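Local coordinates for uncharacterized conserved protein (Methanopyrus kandleri AV19, PDB 2QYA) that is of unknown function, belongs to the DUF424 family and packs here as a symmetric pair of identical chains, at the interface of chains A and B. Numbering follows the deposited sequence. Chains: chain A/B, Uncharacterized conserved protein.

The centres of the C-alpha atoms of contacts 1 and 2 lie about 19 Å apart, and the two are largely one meeting repeated about a two-fold axis. In contact 1 the turn at residues 14 and 15 of chain B enters chain A; in contact 2 the roles are exchanged. A:Tyr45 and A:Asn75 receive it in contact 1, B:Tyr45 and B:Asn75 in contact 2. Yet in contact 1 the aspartate reaches a histidine on strand 103-109, while in contact 2 backbone amides mainly hold the turn and a lysine packs beside it. Such reciprocal insertion would suit a dimer, although the structure alone does not show one in the cell.

Contact 1: the interface of chains A and B. Residues chain A 45, 75, 104, 106; chain B 13-16.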
ATOM      1  N   TYR A  45       7.055  -6.055   9.125  1.00 54.27           N
ATOM      2  CA  TYR A  45       8.435  -5.866   8.743  1.00 53.78           C
ATOM      3  C   TYR A  45       9.073  -7.236   8.734  1.00 53.97           C
ATOM      4  O   TYR A  45       9.253  -7.841   9.781  1.00 55.33           O
ATOM      5  CB  TYR A  45       9.139  -4.979   9.754  1.00 53.27           C
ATOM      6  CG  TYR A  45       8.471  -3.650   9.996  1.00 53.22           C
ATOM      7  CD1 TYR A  45       8.657  -2.582   9.122  1.00 51.01           C
ATOM      8  CD2 TYR A  45       7.669  -3.449  11.124  1.00 53.16           C
ATOM      9  CE1 TYR A  45       8.037  -1.336   9.369  1.00 52.56           C
ATOM     10  CE2 TYR A  45       7.049  -2.212  11.375  1.00 52.75           C
ATOM     11  CZ  TYR A  45       7.245  -1.170  10.493  1.00 53.03           C
ATOM     12  OH  TYR A  45       6.652   0.045  10.742  1.00 55.09           O
ATOM     13  N   ASN A  75       7.979   2.781   2.184  1.00 36.46           N
ATOM     14  CA  ASN A  75       8.136   3.006   3.596  1.00 37.28           C
ATOM     15  C   ASN A  75       9.517   2.454   3.951  1.00 36.91           C
ATOM     16  O   ASN A  75       9.788   1.280   3.700  1.00 34.62           O
ATOM     17  CB  ASN A  75       7.085   2.241   4.402  1.00 38.61           C
ATOM     18  CG  ASN A  75       5.796   1.994   3.622  1.00 43.02           C
ATOM     19  OD1 ASN A  75       5.378   0.841   3.469  1.00 46.22           O
ATOM     20  ND2 ASN A  75       5.159   3.073   3.116  1.00 42.59           N
ATOM     21  N   HIS A 104      13.212   7.716   9.103  1.00 43.03           N
ATOM     22  CA  HIS A 104      12.000   7.175   8.516  1.00 42.65           C
ATOM     23  C   HIS A 104      11.652   8.002   7.301  1.00 42.14           C
ATOM     24  O   HIS A 104      11.844   9.206   7.305  1.00 41.87           O
ATOM     25  CB  HIS A 104      10.861   7.220   9.526  1.00 42.21           C
ATOM     26  CG  HIS A 104       9.558   6.679   9.014  1.00 42.54           C
ATOM     27  ND1 HIS A 104       8.508   7.491   8.650  1.00 40.86           N
ATOM     28  CD2 HIS A 104       9.122   5.406   8.853  1.00 42.78           C
ATOM     29  CE1 HIS A 104       7.489   6.746   8.266  1.00 41.98           C
ATOM     30  NE2 HIS A 104       7.834   5.477   8.379  1.00 42.16           N
ATOM     31  N   GLN A 106       8.366   7.992   4.204  1.00 39.68           N
ATOM     32  CA  GLN A 106       7.197   7.487   3.481  1.00 39.91           C
ATOM     33  C   GLN A 106       6.981   8.307   2.191  1.00 40.30           C
ATOM     34  O   GLN A 106       6.991   9.565   2.232  1.00 40.18           O
ATOM     35  CB  GLN A 106       5.981   7.540   4.393  1.00 40.69           C
ATOM     36  CG  GLN A 106       4.799   6.650   3.944  1.00 44.80           C
ATOM     37  CD  GLN A 106       4.135   5.901   5.108  1.00 46.33           C
ATOM     38  OE1 GLN A 106       3.390   4.951   4.897  1.00 47.12           O
ATOM     39  NE2 GLN A 106       4.411   6.328   6.328  1.00 47.87           N
TER
ATOM     40  N   THR B  13       2.099  -4.418   4.930  1.00 43.58           N
ATOM     41  CA  THR B  13       3.507  -4.370   4.513  1.00 44.16           C
ATOM     42  C   THR B  13       4.146  -3.071   5.094  1.00 44.72           C
ATOM     43  O   THR B  13       3.841  -1.959   4.619  1.00 44.29           O
ATOM     44  CB  THR B  13       3.637  -4.353   2.970  1.00 44.12           C
ATOM     45  OG1 THR B  13       2.716  -5.280   2.362  1.00 45.21           O
ATOM     46  CG2 THR B  13       5.050  -4.673   2.518  1.00 43.88           C
ATOM     47  N   GLY B  14       5.032  -3.216   6.090  1.00 44.44           N
ATOM     48  CA  GLY B  14       5.692  -2.080   6.750  1.00 44.34           C
ATOM     49  C   GLY B  14       4.744  -1.157   7.494  1.00 45.06           C
ATOM     50  O   GLY B  14       4.102  -1.565   8.454  1.00 45.89           O
ATOM     51  N   ASP B  15       4.659   0.091   7.039  1.00 45.38           N
ATOM     52  CA  ASP B  15       3.751   1.129   7.554  1.00 45.34           C
ATOM     53  C   ASP B  15       2.306   0.998   7.104  1.00 44.79           C
ATOM     54  O   ASP B  15       1.431   1.715   7.605  1.00 46.23           O
ATOM     55  CB  ASP B  15       4.139   2.453   6.910  1.00 45.73           C
ATOM     56  CG  ASP B  15       5.157   3.173   7.661  1.00 47.70           C
ATOM     57  OD1 ASP B  15       5.344   2.853   8.860  1.00 53.03           O
ATOM     58  OD2 ASP B  15       5.757   4.073   7.050  1.00 47.65           O
ATOM     59  N   THR B  16       2.076   0.161   6.111  1.00 42.44           N
ATOM     60  CA  THR B  16       0.932   0.332   5.248  1.00 41.71           C
ATOM     61  C   THR B  16       0.076  -0.938   5.224  1.00 40.50           C
ATOM     62  O   THR B  16       0.607  -2.042   5.190  1.00 39.86           O
ATOM     63  CB  THR B  16       1.430   0.734   3.820  1.00 41.18           C
ATOM     64  OG1 THR B  16       2.270   1.892   3.918  1.00 41.84           O
ATOM     65  CG2 THR B  16       0.304   1.053   2.904  1.00 41.42           C
TER
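B:Asp15 reaches into chain A and turns its carboxylate oxygen OD2 toward A:His104, which bonds it, and A:Gln106, which packs against it, a compact case of a turn residue recognised by a partner's sheet. It buries 65 Å² here, more than any neighbour in the patch. The ring nitrogen NE2 of A:His104 donates to OD2 of B:Asp15 at 2.8 Å, and that oxygen accepts through its syn lone pair, on the side of its partner oxygen. The oxygen lies close to the imidazole plane, 11° out of it, so the ring meets the carboxylate at its edge. The histidine swings to this point with CG anti to its own backbone nitrogen (chi1 -180°). Roughly at right angles to this bond comes the amide of A:Gln106, its plane turned 20° from the carboxylate. It lies with its face toward the oxygen, so the N-H groups, which lie in the amide plane, are not aimed at it, and the 2.7 Å between A:Gln106 NE2 and B:Asp15 OD2 is a close approach rather than a hydrogen bond. A:Asn75, next in buried surface at 31 Å², slides past the aspartate in the opposite direction. Its CG lies 3.7 Å from CB of B:Asp15. OD1 of A:Asn75 takes a weak hydrogen bond from the hydroxyl OG1 of B:Thr16 at 3.3 Å. A:Tyr45 lays its ring against the turn, CE1 being 3.6 Å from CA of B:Gly14. In the fold, the turn joins strands 6-13 and 16-23 of chain B, and it meets strands 71-77 and 103-109 of chain A beside the loop bearing A:Tyr45.

Contact 2: the interface of chains A and B. Residues chain A 14-15, 70; chain B 44-45, 75, 99.
Backbone hydrogen bonds fasten A:Gly14 and A:Asp15 to chain B, illustrating how a tight turn can be read through its main chain. The amide N of A:Gly14 donates to the carbonyl O of B:Phe44 at 3.0 Å, and the next amide, N of A:Asp15, donates to the side-chain OD1 of B:Asn75 at 2.8 Å. That second donor stands above the asparagine's carbonyl plane, 43° out of it, and so misses the lone pairs. The carboxylate of A:Asp15 slides past the same asparagine, with OD2 3.4 Å from its CB.

Among the polar side-chain contacts, the side-chain amino nitrogen NZ of A:Lys70 bonds within its own chain to the carbonyl O of A:Gly14 at 2.5 Å, nearly in line with C=O, and makes a weak bond to the phenol OH of B:Tyr45 at 3.3 Å. The apolar part belongs to the same lysine: bent at chi2 (-76°), its chain carries CE over one face of the B:Phe44 ring, 3.7 Å from the centroid and offset toward the rim. With an alanine here, the phenyl face would probably lose its methylene cover and the glycine carbonyl its lysine partner, leaving the turn less firmly held.

Within the fold, the turn between strands 6-13 and 16-23 of chain A, with A:Lys70 just ahead of strand 71-77, lies against the short helix 42-45 and strand 71-77 of chain B.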
ATOM      1  N   GLY A  14      -4.375  -4.854  -5.399  1.00 41.09           N
ATOM      2  CA  GLY A  14      -5.241  -3.825  -5.994  1.00 39.65           C
ATOM      3  C   GLY A  14      -4.474  -2.896  -6.930  1.00 38.56           C
ATOM      4  O   GLY A  14      -3.937  -3.336  -7.956  1.00 37.70           O
ATOM      5  N   ASP A  15      -4.429  -1.610  -6.575  1.00 37.95           N
ATOM      6  CA  ASP A  15      -3.746  -0.586  -7.406  1.00 37.59           C
ATOM      7  C   ASP A  15      -2.379  -0.211  -6.886  1.00 37.16           C
ATOM      8  O   ASP A  15      -1.752   0.700  -7.439  1.00 37.21           O
ATOM      9  CB  ASP A  15      -4.576   0.686  -7.449  1.00 37.64           C
ATOM     10  CG  ASP A  15      -5.937   0.457  -8.004  1.00 38.59           C
ATOM     11  OD1 ASP A  15      -6.028   0.127  -9.192  1.00 44.21           O
ATOM     12  OD2 ASP A  15      -6.926   0.618  -7.268  1.00 41.49           O
ATOM     13  N   LYS A  70       0.715   1.103 -11.438  1.00 36.73           N
ATOM     14  CA  LYS A  70       0.306   1.046 -10.061  1.00 36.24           C
ATOM     15  C   LYS A  70       0.864   2.245  -9.351  1.00 36.37           C
ATOM     16  O   LYS A  70       1.843   2.847  -9.808  1.00 36.54           O
ATOM     17  CB  LYS A  70       0.855  -0.246  -9.392  1.00 35.90           C
ATOM     18  CG  LYS A  70       0.416  -1.562 -10.024  1.00 33.13           C
ATOM     19  CD  LYS A  70      -1.017  -1.906  -9.671  1.00 32.93           C
ATOM     20  CE  LYS A  70      -1.521  -3.057 -10.566  1.00 35.02           C
ATOM     21  NZ  LYS A  70      -2.896  -3.538 -10.174  1.00 38.19           N
TER
ATOM     22  N   PHE B  44      -2.610  -9.443  -8.263  1.00 50.03           N
ATOM     23  CA  PHE B  44      -3.142  -8.191  -7.719  1.00 48.60           C
ATOM     24  C   PHE B  44      -4.585  -8.287  -7.185  1.00 48.48           C
ATOM     25  O   PHE B  44      -4.908  -7.675  -6.156  1.00 48.13           O
ATOM     26  CB  PHE B  44      -2.938  -7.021  -8.718  1.00 47.89           C
ATOM     27  CG  PHE B  44      -1.507  -6.477  -8.732  1.00 45.53           C
ATOM     28  CD1 PHE B  44      -1.124  -5.459  -7.855  1.00 43.93           C
ATOM     29  CD2 PHE B  44      -0.545  -7.010  -9.587  1.00 42.73           C
ATOM     30  CE1 PHE B  44       0.179  -4.982  -7.838  1.00 43.11           C
ATOM     31  CE2 PHE B  44       0.783  -6.550  -9.568  1.00 42.54           C
ATOM     32  CZ  PHE B  44       1.140  -5.528  -8.703  1.00 42.86           C
ATOM     33  N   TYR B  45      -5.431  -9.090  -7.828  1.00 48.40           N
ATOM     34  CA  TYR B  45      -6.883  -9.015  -7.551  1.00 49.35           C
ATOM     35  C   TYR B  45      -7.495 -10.135  -6.691  1.00 49.39           C
ATOM     36  O   TYR B  45      -8.591  -9.972  -6.154  1.00 49.67           O
ATOM     37  CB  TYR B  45      -7.689  -8.725  -8.838  1.00 49.73           C
ATOM     38  CG  TYR B  45      -7.308  -7.379  -9.405  1.00 50.92           C
ATOM     39  CD1 TYR B  45      -7.849  -6.201  -8.877  1.00 50.24           C
ATOM     40  CD2 TYR B  45      -6.336  -7.273 -10.398  1.00 51.48           C
ATOM     41  CE1 TYR B  45      -7.469  -4.967  -9.354  1.00 52.13           C
ATOM     42  CE2 TYR B  45      -5.940  -6.034 -10.889  1.00 52.00           C
ATOM     43  CZ  TYR B  45      -6.513  -4.885 -10.371  1.00 52.55           C
ATOM     44  OH  TYR B  45      -6.116  -3.648 -10.867  1.00 54.46           O
ATOM     45  N   ASN B  75      -8.545   0.003  -2.037  1.00 35.17           N
ATOM     46  CA  ASN B  75      -8.697  -0.049  -3.469  1.00 34.68           C
ATOM     47  C   ASN B  75      -9.927  -0.909  -3.713  1.00 35.21           C
ATOM     48  O   ASN B  75     -10.120  -1.926  -3.033  1.00 36.04           O
ATOM     49  CB  ASN B  75      -7.482  -0.687  -4.151  1.00 33.89           C
ATOM     50  CG  ASN B  75      -6.172   0.008  -3.824  1.00 36.22           C
ATOM     51  OD1 ASN B  75      -5.104  -0.575  -4.047  1.00 41.94           O
ATOM     52  ND2 ASN B  75      -6.226   1.271  -3.338  1.00 36.09           N
ATOM     53  N   LEU B  99     -12.863   3.043 -13.789  1.00 52.98           N
ATOM     54  CA  LEU B  99     -11.634   2.591 -14.420  1.00 53.12           C
ATOM     55  C   LEU B  99     -12.080   1.452 -15.319  1.00 53.08           C
ATOM     56  O   LEU B  99     -12.870   0.615 -14.885  1.00 53.20           O
ATOM     57  CB  LEU B  99     -10.648   2.078 -13.367  1.00 53.23           C
ATOM     58  CG  LEU B  99      -9.174   1.960 -13.775  1.00 53.83           C
ATOM     59  CD1 LEU B  99      -8.619   3.343 -14.074  1.00 54.64           C
ATOM     60  CD2 LEU B  99      -8.340   1.284 -12.687  1.00 52.95           C
TER